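Local coordinates for DUF4439 domain-containing protein (PDB 2IB0) that is of unknown function but folds as a ferritin-like four-helix bundle and probably assembles as a dimer, at residues H34-I37 against Y38-I42; A56-L59 against K60-H64; L102-R105 against M106-G110; T112-R115 against A116-E119; A133-E136 against S137-A141. All coordinates share one frame; numbering follows the deposited sequence.

Contact 1: residues H34-I37 against Y38-I42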
loop_
_atom_site.group_PDB
_atom_site.type_symbol
_atom_site.label_atom_id
_atom_site.label_comp_id
_atom_site.label_asym_id
_atom_site.label_seq_id
_atom_site.Cartn_x
_atom_site.Cartn_y
_atom_site.Cartn_z
ATOM N N HIS A 34 10.077 12.506 -9.851
ATOM C CA HIS A 34 10.802 13.776 -9.925
ATOM C C HIS A 34 9.993 14.934 -9.313
ATOM O O HIS A 34 10.524 15.711 -8.516
ATOM C CB HIS A 34 11.162 14.113 -11.361
ATOM C CG HIS A 34 12.290 13.290 -11.894
ATOM N ND1 HIS A 34 12.268 12.714 -13.145
ATOM C CD2 HIS A 34 13.480 12.956 -11.351
ATOM C CE1 HIS A 34 13.401 12.067 -13.360
ATOM N NE2 HIS A 34 14.147 12.181 -12.277
ATOM N N ALA A 35 8.707 15.003 -9.683
ATOM C CA ALA A 35 7.788 16.039 -9.241
ATOM C C ALA A 35 7.519 15.971 -7.744
ATOM O O ALA A 35 7.307 17.016 -7.107
ATOM C CB ALA A 35 6.490 15.952 -10.003
ATOM N N THR A 36 7.553 14.762 -7.177
ATOM C CA THR A 36 7.376 14.557 -5.743
ATOM C C THR A 36 8.573 14.973 -4.922
ATOM O O THR A 36 8.405 15.600 -3.877
ATOM C CB THR A 36 7.070 13.091 -5.412
ATOM O OG1 THR A 36 5.799 12.799 -5.951
ATOM C CG2 THR A 36 6.987 12.901 -3.949
ATOM N N ILE A 37 9.768 14.606 -5.391
ATOM C CA ILE A 37 11.016 14.983 -4.756
ATOM C C ILE A 37 11.137 16.521 -4.742
ATOM O O ILE A 37 11.487 17.105 -3.715
ATOM C CB ILE A 37 12.252 14.342 -5.493
ATOM C CG1 ILE A 37 12.261 12.826 -5.292
ATOM C CG2 ILE A 37 13.608 15.100 -5.193
ATOM C CD1 ILE A 37 12.905 12.100 -6.467
ATOM N N TYR A 38 10.803 17.163 -5.855
ATOM C CA TYR A 38 10.752 18.628 -5.898
ATOM C C TYR A 38 9.744 19.169 -4.865
ATOM O O TYR A 38 10.025 20.143 -4.157
ATOM C CB TYR A 38 10.410 19.080 -7.320
ATOM C CG TYR A 38 10.041 20.520 -7.518
ATOM C CD1 TYR A 38 11.037 21.483 -7.717
ATOM C CD2 TYR A 38 8.700 20.934 -7.588
ATOM C CE1 TYR A 38 10.721 22.832 -7.942
ATOM C CE2 TYR A 38 8.381 22.313 -7.833
ATOM C CZ TYR A 38 9.392 23.235 -7.993
ATOM O OH TYR A 38 9.144 24.572 -8.271
ATOM N N GLY A 39 8.582 18.527 -4.753
ATOM C CA GLY A 39 7.545 19.042 -3.880
ATOM C C GLY A 39 7.918 18.919 -2.420
ATOM O O GLY A 39 7.499 19.718 -1.586
ATOM N N TYR A 40 8.667 17.874 -2.081
ATOM C CA TYR A 40 9.050 17.691 -0.686
ATOM C C TYR A 40 10.084 18.722 -0.226
ATOM O O TYR A 40 10.209 18.947 0.958
ATOM C CB TYR A 40 9.552 16.284 -0.416
ATOM C CG TYR A 40 8.518 15.298 0.079
ATOM C CD1 TYR A 40 8.132 14.217 -0.701
ATOM C CD2 TYR A 40 7.912 15.461 1.340
ATOM C CE1 TYR A 40 7.156 13.282 -0.224
ATOM C CE2 TYR A 40 6.957 14.576 1.801
ATOM C CZ TYR A 40 6.571 13.476 1.009
ATOM O OH TYR A 40 5.641 12.561 1.493
ATOM N N GLY A 41 10.829 19.321 -1.164
ATOM C CA GLY A 41 11.626 20.494 -0.845
ATOM C C GLY A 41 10.738 21.585 -0.250
ATOM O O GLY A 41 11.134 22.263 0.692
ATOM N N ILE A 42 9.555 21.781 -0.832
ATOM C CA ILE A 42 8.626 22.788 -0.345
ATOM C C ILE A 42 7.974 22.343 0.977
ATOM O O ILE A 42 7.877 23.122 1.915
ATOM C CB ILE A 42 7.576 23.150 -1.410
ATOM C CG1 ILE A 42 8.237 23.980 -2.531
ATOM C CG2 ILE A 42 6.477 24.040 -0.819
ATOM C CD1 ILE A 42 8.966 23.123 -3.593
#
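Thr36 and Tyr40 touch one turn apart on helix 18-46, the first helix of a ferritin-like four-helix bundle, on a face turned into the protein core. Their side chains lie alongside each other and point the same way. The methyl CG2 of Thr36 sits 3.7 Å from both CD1 and CE1 of Tyr40, so it lies beside the CD1-CE1 bond of the ring. The Thr36 torsion explains this: OG1 lies beside the backbone N (chi1 -67°) and bonds to the carbonyl of Val32, which leaves CG2 anti to that N and facing Tyr40.

The backbone bonds are uneven. Tyr40 N to Thr36 O is the shortest, 2.9 Å. Tyr38 N to His34 O is 3.0 Å and nearly straight, with 167° at the hydrogen. Gly39 N lies well above the carbonyl plane of Ala35 and makes a more bent bond, 139°. Ile37 O receives two weak bonds, from Tyr40 N at 3.3 Å and from Gly41 N at 3.4 Å, so this carbonyl is shared between an i+3 and an i+4 donor.

The aromatic rings lead in different directions. Tyr38 meets Tyr87 of a loop. Tyr40 runs inward, packing on Ala58, Ala103 and Met106, and its buried OH is satisfied by a hydrogen bond to Glu107. At the root of that ring, Tyr40 CD1 comes 3.5 Å from Thr36 O.

Contact 2: residues A56-L59 against K60-H64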
loop_
_atom_site.group_PDB
_atom_site.type_symbol
_atom_site.label_atom_id
_atom_site.label_comp_id
_atom_site.label_asym_id
_atom_site.label_seq_id
_atom_site.Cartn_x
_atom_site.Cartn_y
_atom_site.Cartn_z
ATOM N N ALA A 56 12.589 13.743 5.862
ATOM C CA ALA A 56 13.834 13.059 5.489
ATOM C C ALA A 56 13.581 11.641 4.964
ATOM O O ALA A 56 14.143 11.245 3.925
ATOM C CB ALA A 56 14.824 13.005 6.666
ATOM N N ASP A 57 12.778 10.872 5.717
ATOM C CA ASP A 57 12.348 9.528 5.341
ATOM C C ASP A 57 11.720 9.508 3.952
ATOM O O ASP A 57 12.078 8.701 3.131
ATOM C CB ASP A 57 11.256 9.034 6.316
ATOM C CG ASP A 57 11.798 8.405 7.586
ATOM O OD1 ASP A 57 13.041 8.251 7.729
ATOM O OD2 ASP A 57 10.933 8.050 8.452
ATOM N N ALA A 58 10.708 10.356 3.737
ATOM C CA ALA A 58 10.010 10.401 2.456
ATOM C C ALA A 58 10.985 10.727 1.294
ATOM O O ALA A 58 10.949 10.082 0.253
ATOM C CB ALA A 58 8.852 11.399 2.506
ATOM N N LEU A 59 11.868 11.701 1.501
ATOM C CA LEU A 59 12.812 12.123 0.461
ATOM C C LEU A 59 13.833 11.046 0.096
ATOM O O LEU A 59 14.118 10.852 -1.064
ATOM C CB LEU A 59 13.535 13.432 0.834
ATOM C CG LEU A 59 12.897 14.781 0.497
ATOM C CD1 LEU A 59 13.595 15.888 1.235
ATOM C CD2 LEU A 59 12.973 15.020 -0.998
ATOM N N LYS A 60 14.339 10.314 1.078
ATOM C CA LYS A 60 15.293 9.233 0.811
ATOM C C LYS A 60 14.600 8.084 0.066
ATOM O O LYS A 60 15.125 7.548 -0.908
ATOM C CB LYS A 60 15.948 8.778 2.119
ATOM C CG LYS A 60 16.739 7.487 2.072
ATOM C CD LYS A 60 17.100 6.993 3.499
ATOM C CE LYS A 60 16.008 6.048 4.098
ATOM N NZ LYS A 60 16.520 5.093 5.191
ATOM N N GLN A 61 13.407 7.731 0.516
ATOM C CA GLN A 61 12.561 6.745 -0.175
ATOM C C GLN A 61 12.272 7.096 -1.662
ATOM O O GLN A 61 12.402 6.253 -2.555
ATOM C CB GLN A 61 11.260 6.552 0.593
ATOM C CG GLN A 61 10.292 5.589 -0.063
ATOM C CD GLN A 61 8.991 5.497 0.735
ATOM O OE1 GLN A 61 8.002 6.166 0.429
ATOM N NE2 GLN A 61 9.022 4.724 1.795
ATOM N N HIS A 62 11.880 8.339 -1.903
ATOM C CA HIS A 62 11.663 8.775 -3.281
ATOM C C HIS A 62 12.937 8.879 -4.114
ATOM O O HIS A 62 12.918 8.486 -5.272
ATOM C CB HIS A 62 10.928 10.091 -3.333
ATOM C CG HIS A 62 9.534 10.004 -2.856
ATOM N ND1 HIS A 62 8.524 9.459 -3.620
ATOM C CD2 HIS A 62 8.975 10.356 -1.674
ATOM C CE1 HIS A 62 7.400 9.482 -2.928
ATOM N NE2 HIS A 62 7.641 10.048 -1.754
ATOM N N ARG A 63 14.018 9.420 -3.556
ATOM C CA ARG A 63 15.260 9.561 -4.318
ATOM C C ARG A 63 15.784 8.200 -4.730
ATOM O O ARG A 63 16.180 8.019 -5.882
ATOM C CB ARG A 63 16.328 10.359 -3.566
ATOM C CG ARG A 63 16.052 11.828 -3.518
ATOM C CD ARG A 63 16.898 12.483 -2.496
ATOM N NE ARG A 63 16.812 13.918 -2.683
ATOM C CZ ARG A 63 16.946 14.831 -1.725
ATOM N NH1 ARG A 63 17.163 14.449 -0.467
ATOM N NH2 ARG A 63 16.854 16.133 -2.036
ATOM N N HIS A 64 15.697 7.236 -3.801
ATOM C CA HIS A 64 16.146 5.878 -4.042
ATOM C C HIS A 64 15.269 5.199 -5.108
ATOM O O HIS A 64 15.787 4.591 -6.030
ATOM C CB HIS A 64 16.164 5.063 -2.724
ATOM C CG HIS A 64 16.764 3.692 -2.863
ATOM N ND1 HIS A 64 16.028 2.581 -3.237
ATOM C CD2 HIS A 64 18.033 3.246 -2.677
ATOM C CE1 HIS A 64 16.814 1.518 -3.287
ATOM N NE2 HIS A 64 18.035 1.891 -2.948
#
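Arg63 starts with CG anti to its own carbonyl carbon (chi1 -74°) and runs extended from CG to NE, which carries its guanidinium back along the helix to Leu59. There the two side chains cross at a slant, and the methyl CD2 of Leu59 stands over the centre of one guanidinium face, 4.0 Å from CZ of Arg63. NH1 of Arg63 is also 4.0 Å from Leu59 CB. The aliphatic part of the arginine lies near the backbone as well: its CG is 3.3 Å from Leu59 O, the same oxygen that accepts Arg63 N at 2.9 Å.

Just before it in the same run of i to i+4 bonds, Gln61 N bonds to Asp57 O at 3.1 Å and Lys60 N to Ala56 O at 3.0 Å. The Gln61 side chain extends toward helix 124-150, packing on Glu136 and Met140.

His62 leaves the helix on its buried side. Both ring nitrogens are engaged, ND1 with Glu33 and NE2 with Glu107, and this should fix the rotation of the ring.

Leu59 and Arg63 thus form an i to i+4 pair on helix 52-75, while His62, between two glutamates, recalls the carboxylate and histidine clusters inside ferritin-like four-helix bundles.

Contact 3: residues L102-R105 against M106-G110; sequences LAVR and MENDG
Leu102 and Met106 pack one turn apart on the buried side of helix 96-120, the third helix of the ferritin-like bundle. CD1 of Leu102 is 3.9 Å from CG of Met106, and the two chains cross at a slant. Met106 has CG anti to its carbonyl carbon (chi1 -64°), which lays that carbon 3.1 Å from Leu102 O; the chain then bends at SD and puts CE near CA of Ala103. Around this pair the packing is dense: Val43 touches both side chains, and Leu89 and Met91 meet Leu102.

Glu107 is buried beside them, its CG 3.2 Å from Ala103 O; its OE2 is the oxygen that Tyr40 and His62 reach from helices 18-46 and 52-75.

The remaining side is looser. Val104 and Asn108 run side by side there, with Val104 CG1 3.5 Å from Asn108 OD1. The partly exposed Val104 still packs on Trp144 of helix 124-150, so the solvent side belongs to Asn108 and above all to Arg105. The backbone bond Asn108 N to Val104 O is 2.9 Å and almost straight at 172°.

Next to them Arg105, bent at chi2 and chi3, reaches forward to Asp109 in an i to i+4 salt bridge. The Asp109 carboxylate meets the Arg105 guanidinium at its edge, the two planes 74° apart, and the weak bond itself joins Arg105 NH1 to Asp109 OD2 at 3.3 Å.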
loop_
_atom_site.group_PDB
_atom_site.type_symbol
_atom_site.label_atom_id
_atom_site.label_comp_id
_atom_site.label_asym_id
_atom_site.label_seq_id
_atom_site.Cartn_x
_atom_site.Cartn_y
_atom_site.Cartn_z
ATOM N N LEU A 102 -0.161 18.864 0.950
ATOM C CA LEU A 102 0.593 18.704 -0.289
ATOM C C LEU A 102 1.228 17.325 -0.293
ATOM O O LEU A 102 1.220 16.659 -1.310
ATOM C CB LEU A 102 1.706 19.783 -0.401
ATOM C CG LEU A 102 2.691 19.715 -1.580
ATOM C CD1 LEU A 102 1.955 19.710 -2.909
ATOM C CD2 LEU A 102 3.680 20.897 -1.496
ATOM N N ALA A 103 1.848 16.966 0.818
ATOM C CA ALA A 103 2.502 15.653 0.950
ATOM C C ALA A 103 1.497 14.516 0.708
ATOM O O ALA A 103 1.789 13.566 0.007
ATOM C CB ALA A 103 3.136 15.495 2.325
ATOM N N VAL A 104 0.294 14.624 1.248
ATOM C CA VAL A 104 -0.734 13.560 1.033
ATOM C C VAL A 104 -1.087 13.522 -0.476
ATOM O O VAL A 104 -1.152 12.464 -1.108
ATOM C CB VAL A 104 -2.022 13.842 1.866
ATOM C CG1 VAL A 104 -3.178 12.840 1.511
ATOM C CG2 VAL A 104 -1.699 13.853 3.345
ATOM N N ARG A 105 -1.345 14.682 -1.052
ATOM C CA ARG A 105 -1.722 14.722 -2.461
ATOM C C ARG A 105 -0.614 14.088 -3.338
ATOM O O ARG A 105 -0.911 13.356 -4.284
ATOM C CB ARG A 105 -2.010 16.159 -2.904
ATOM C CG ARG A 105 -1.943 16.295 -4.415
ATOM C CD ARG A 105 -3.116 15.586 -5.142
ATOM N NE ARG A 105 -4.047 16.616 -5.588
ATOM C CZ ARG A 105 -4.124 17.084 -6.828
ATOM N NH1 ARG A 105 -3.376 16.579 -7.816
ATOM N NH2 ARG A 105 -4.991 18.041 -7.075
ATOM N N MET A 106 0.642 14.368 -3.008
ATOM C CA MET A 106 1.769 13.861 -3.781
ATOM C C MET A 106 1.902 12.338 -3.682
ATOM O O MET A 106 2.064 11.679 -4.672
ATOM C CB MET A 106 3.077 14.585 -3.424
ATOM C CG MET A 106 3.099 16.096 -3.761
ATOM S SD MET A 106 4.807 16.687 -3.737
ATOM C CE MET A 106 5.114 16.431 -1.957
ATOM N N GLU A 107 1.682 11.796 -2.491
ATOM C CA GLU A 107 1.734 10.352 -2.224
ATOM C C GLU A 107 0.589 9.635 -2.898
ATOM O O GLU A 107 0.772 8.569 -3.466
ATOM C CB GLU A 107 1.731 10.135 -0.713
ATOM C CG GLU A 107 3.044 10.636 0.000
ATOM C CD GLU A 107 4.384 10.013 -0.532
ATOM O OE1 GLU A 107 4.407 8.954 -1.221
ATOM O OE2 GLU A 107 5.447 10.582 -0.217
ATOM N N ASN A 108 -0.614 10.215 -2.798
ATOM C CA ASN A 108 -1.787 9.728 -3.509
ATOM C C ASN A 108 -1.605 9.727 -5.026
ATOM O O ASN A 108 -1.957 8.758 -5.667
ATOM C CB ASN A 108 -3.050 10.511 -3.104
ATOM C CG ASN A 108 -3.568 10.124 -1.713
ATOM O OD1 ASN A 108 -4.364 10.840 -1.093
ATOM N ND2 ASN A 108 -3.136 9.002 -1.236
ATOM N N ASP A 109 -1.056 10.797 -5.607
ATOM C CA ASP A 109 -0.736 10.803 -7.029
ATOM C C ASP A 109 0.319 9.706 -7.364
ATOM O O ASP A 109 0.306 9.121 -8.452
ATOM C CB ASP A 109 -0.152 12.180 -7.456
ATOM C CG ASP A 109 -1.212 13.306 -7.546
ATOM O OD1 ASP A 109 -2.444 13.042 -7.524
ATOM O OD2 ASP A 109 -0.783 14.493 -7.692
ATOM N N GLY A 110 1.274 9.486 -6.457
ATOM C CA GLY A 110 2.283 8.441 -6.656
ATOM C C GLY A 110 1.678 7.029 -6.600
ATOM O O GLY A 110 2.076 6.152 -7.397
#

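Contact 4: residues T112-R115 against A116-E119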
loop_
_atom_site.group_PDB
_atom_site.type_symbol
_atom_site.label_atom_id
_atom_site.label_comp_id
_atom_site.label_asym_id
_atom_site.label_seq_id
_atom_site.Cartn_x
_atom_site.Cartn_y
_atom_site.Cartn_z
ATOM N N THR A 112 -1.398 6.289 -7.483
ATOM C CA THR A 112 -2.074 6.217 -8.789
ATOM C C THR A 112 -1.148 5.858 -9.933
ATOM O O THR A 112 -1.538 5.077 -10.809
ATOM C CB THR A 112 -2.778 7.533 -9.119
ATOM O OG1 THR A 112 -3.749 7.780 -8.113
ATOM C CG2 THR A 112 -3.495 7.468 -10.487
ATOM N N ALA A 113 0.052 6.446 -9.947
ATOM C CA ALA A 113 1.027 6.198 -11.022
ATOM C C ALA A 113 1.640 4.787 -10.883
ATOM O O ALA A 113 1.800 4.081 -11.854
ATOM C CB ALA A 113 2.104 7.245 -11.032
ATOM N N TRP A 114 1.948 4.386 -9.662
ATOM C CA TRP A 114 2.405 3.023 -9.404
ATOM C C TRP A 114 1.382 1.921 -9.638
ATOM O O TRP A 114 1.744 0.850 -10.126
ATOM C CB TRP A 114 3.097 2.909 -8.042
ATOM C CG TRP A 114 4.406 3.680 -8.124
ATOM C CD1 TRP A 114 4.697 4.872 -7.516
ATOM C CD2 TRP A 114 5.553 3.331 -8.901
ATOM N NE1 TRP A 114 5.966 5.282 -7.852
ATOM C CE2 TRP A 114 6.516 4.352 -8.703
ATOM C CE3 TRP A 114 5.867 2.244 -9.746
ATOM C CZ2 TRP A 114 7.769 4.322 -9.292
ATOM C CZ3 TRP A 114 7.124 2.223 -10.365
ATOM C CH2 TRP A 114 8.059 3.259 -10.137
ATOM N N ARG A 115 0.113 2.162 -9.318
ATOM C CA ARG A 115 -0.923 1.184 -9.677
ATOM C C ARG A 115 -0.957 0.977 -11.184
ATOM O O ARG A 115 -1.202 -0.122 -11.636
ATOM C CB ARG A 115 -2.289 1.613 -9.160
ATOM C CG ARG A 115 -3.362 0.613 -9.412
ATOM C CD ARG A 115 -4.683 1.035 -8.754
ATOM N NE ARG A 115 -4.485 1.412 -7.358
ATOM C CZ ARG A 115 -4.554 2.649 -6.874
ATOM N NH1 ARG A 115 -4.830 3.693 -7.671
ATOM N NH2 ARG A 115 -4.347 2.841 -5.571
ATOM N N ALA A 116 -0.714 2.031 -11.970
ATOM C CA ALA A 116 -0.654 1.854 -13.438
ATOM C C ALA A 116 0.519 0.991 -13.905
ATOM O O ALA A 116 0.395 0.254 -14.864
ATOM C CB ALA A 116 -0.623 3.205 -14.139
ATOM N N VAL A 117 1.685 1.137 -13.267
ATOM C CA VAL A 117 2.818 0.247 -13.565
ATOM C C VAL A 117 2.490 -1.230 -13.179
ATOM O O VAL A 117 2.772 -2.193 -13.953
ATOM C CB VAL A 117 4.142 0.779 -12.902
ATOM C CG1 VAL A 117 5.307 -0.161 -13.197
ATOM C CG2 VAL A 117 4.521 2.269 -13.415
ATOM N N VAL A 118 1.892 -1.435 -11.995
ATOM C CA VAL A 118 1.471 -2.822 -11.616
ATOM C C VAL A 118 0.626 -3.410 -12.731
ATOM O O VAL A 118 0.790 -4.578 -13.118
ATOM C CB VAL A 118 0.625 -2.901 -10.268
ATOM C CG1 VAL A 118 0.026 -4.327 -10.023
ATOM C CG2 VAL A 118 1.434 -2.447 -9.076
ATOM N N GLU A 119 -0.342 -2.616 -13.186
ATOM C CA GLU A 119 -1.303 -3.051 -14.175
ATOM C C GLU A 119 -0.662 -3.407 -15.551
ATOM O O GLU A 119 -1.017 -4.404 -16.165
ATOM C CB GLU A 119 -2.336 -1.933 -14.321
ATOM C CG GLU A 119 -3.420 -2.273 -15.331
ATOM C CD GLU A 119 -4.505 -1.212 -15.394
ATOM O OE1 GLU A 119 -4.341 -0.131 -14.802
ATOM O OE2 GLU A 119 -5.537 -1.479 -16.027
#
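Val118 N donates to Trp114 O at 3.0 Å, and the bond is nearly straight, 170° at the hydrogen. That carbonyl oxygen is hemmed in by side chain too, for Val118 CG2 lies 3.5 Å away. The neighbouring turn bonds are longer: Glu119 N to Arg115 O is 3.1 Å and Val117 N to Ala113 O is 3.3 Å, while the one from Ala116 N to Thr112 O is weak.

The main side-chain contact is between Trp114 and Val117, three residues apart. They lie alongside each other and point the same way, the benzo half of the indole meeting the valine obliquely. CE3 of Trp114 is 3.9 Å from Val117 CB and just as far from CG2, while CZ3 reaches on toward both valine methyls. In Trp114, chi1 -68° sets CG beside the backbone N, and chi2 109° then turns the benzo half toward Val117. On the pyrrole half, the buried NE1 is satisfied by a hydrogen bond to Glu33.

Within helix 96-120 this turn faces two ways. Trp114 touches all three other helices: Leu26 and Ala29 on 18-46, Arg65 and Val69 on 52-75, and Ala130 and Ala133 on 124-150. Across the dimer interface, Arg115 and Glu119 pack on Val128 of the second subunit, and Glu119 O accepts a hydrogen bond from Arg127 of that subunit.

Contact 5: residues A133-E136 against S137-A141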
loop_
_atom_site.group_PDB
_atom_site.type_symbol
_atom_site.label_atom_id
_atom_site.label_comp_id
_atom_site.label_asym_id
_atom_site.label_seq_id
_atom_site.Cartn_x
_atom_site.Cartn_y
_atom_site.Cartn_z
ATOM N N ALA A 133 6.489 0.114 -4.390
ATOM C CA ALA A 133 6.388 1.560 -4.555
ATOM C C ALA A 133 4.959 2.054 -4.278
ATOM O O ALA A 133 4.778 3.102 -3.625
ATOM C CB ALA A 133 6.853 1.967 -5.946
ATOM N N LEU A 134 3.955 1.302 -4.737
ATOM C CA LEU A 134 2.577 1.676 -4.515
ATOM C C LEU A 134 2.236 1.642 -2.996
ATOM O O LEU A 134 1.615 2.566 -2.444
ATOM C CB LEU A 134 1.667 0.694 -5.263
ATOM C CG LEU A 134 0.186 0.947 -5.587
ATOM C CD1 LEU A 134 -0.466 -0.343 -5.879
ATOM C CD2 LEU A 134 -0.585 1.637 -4.529
ATOM N N THR A 135 2.628 0.546 -2.358
ATOM C CA THR A 135 2.398 0.352 -0.923
ATOM C C THR A 135 3.117 1.402 -0.071
ATOM O O THR A 135 2.517 1.933 0.885
ATOM C CB THR A 135 2.828 -1.029 -0.514
ATOM O OG1 THR A 135 1.945 -1.986 -1.134
ATOM C CG2 THR A 135 2.796 -1.192 1.006
ATOM N N GLU A 136 4.363 1.710 -0.419
ATOM C CA GLU A 136 5.119 2.758 0.278
ATOM C C GLU A 136 4.472 4.152 0.190
ATOM O O GLU A 136 4.504 4.885 1.189
ATOM C CB GLU A 136 6.567 2.827 -0.203
ATOM C CG GLU A 136 7.350 1.560 0.220
ATOM C CD GLU A 136 8.745 1.504 -0.373
ATOM O OE1 GLU A 136 9.073 2.283 -1.299
ATOM O OE2 GLU A 136 9.541 0.675 0.091
ATOM N N SER A 137 3.960 4.491 -1.005
ATOM C CA SER A 137 3.256 5.743 -1.304
ATOM C C SER A 137 1.997 5.822 -0.424
ATOM O O SER A 137 1.722 6.833 0.192
ATOM C CB SER A 137 2.842 5.777 -2.791
ATOM O OG SER A 137 3.949 5.835 -3.674
ATOM N N ALA A 138 1.229 4.740 -0.396
ATOM C CA ALA A 138 0.061 4.594 0.505
ATOM C C ALA A 138 0.360 4.688 2.000
ATOM O O ALA A 138 -0.405 5.276 2.737
ATOM C CB ALA A 138 -0.603 3.292 0.239
ATOM N N VAL A 139 1.415 4.032 2.468
ATOM C CA VAL A 139 1.825 4.130 3.866
ATOM C C VAL A 139 2.286 5.590 4.125
ATOM O O VAL A 139 1.887 6.219 5.131
ATOM C CB VAL A 139 2.894 3.081 4.180
ATOM C CG1 VAL A 139 3.618 3.409 5.470
ATOM C CG2 VAL A 139 2.240 1.631 4.236
ATOM N N MET A 140 3.036 6.182 3.192
ATOM C CA MET A 140 3.436 7.602 3.366
ATOM C C MET A 140 2.258 8.566 3.509
ATOM O O MET A 140 2.285 9.453 4.384
ATOM C CB MET A 140 4.373 8.100 2.257
ATOM C CG MET A 140 5.878 7.832 2.472
ATOM S SD MET A 140 6.637 8.411 4.041
ATOM C CE MET A 140 5.771 9.825 4.250
ATOM N N ALA A 141 1.258 8.433 2.632
ATOM C CA ALA A 141 0.004 9.210 2.707
ATOM C C ALA A 141 -0.705 9.031 4.051
ATOM O O ALA A 141 -1.194 10.023 4.626
ATOM C CB ALA A 141 -0.970 8.874 1.503
#
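Ser137 reaches back one turn to Ala133, and its side chain stays close to the helix backbone from root to tip. CB lies 3.4 Å from Ala133 O and 3.5 Å from Leu134 O. OG, turned anti to its own carbonyl carbon at chi1 -66°, then comes within 2.9 Å of Ala133 O. The same carbonyl accepts the backbone Ser137 N, at 3.1 Å, from a donor tilted 29° out of its plane.

The following residues repeat the i to i+4 pattern. Ala138 N bonds to Leu134 O at 3.0 Å, nearly straight at 170°, and Met140 N to Glu136 O at 2.8 Å. Val139 rests a methyl on the turn below, its CG2 3.4 Å from Thr135 O. Glu136 extends away from the helix, and its OE1 ends in a salt bridge with Arg65.

Helix 124-150 turns one face to its own bundle and another to its partner. Inward, Ser137 packs on Arg65 and Met140 on Leu54, both of helix 52-75, while Ala141 lies against Asn108 of helix 96-120. Outward, Thr135 OG1 hydrogen-bonds to Thr135 OG1 of the second subunit, and Val139 packs on Val139 of that subunit. These two residues each meet their own counterpart across the interface, while Thr135 also packs on Ala138 of the second subunit.

How the contacts relate
From the N terminus the contacts follow in series, each within a single helix; none closes a loop between distant segments, and none nests in or crosses another. Contact 1 lies on helix 18-46, contact 2 on 52-75, contacts 3 and 4 adjoin on 96-120, and contact 5 is on 124-150. Contacts 1, 2 and 3 converge on Glu107, which ties the first three helices together. Contact 5 packs against the same residue through Met140 and Ser137 and so brings in the fourth. Contact 4, about 20 Å from contact 1 between centres, packs with contact 5, and both reach the second subunit.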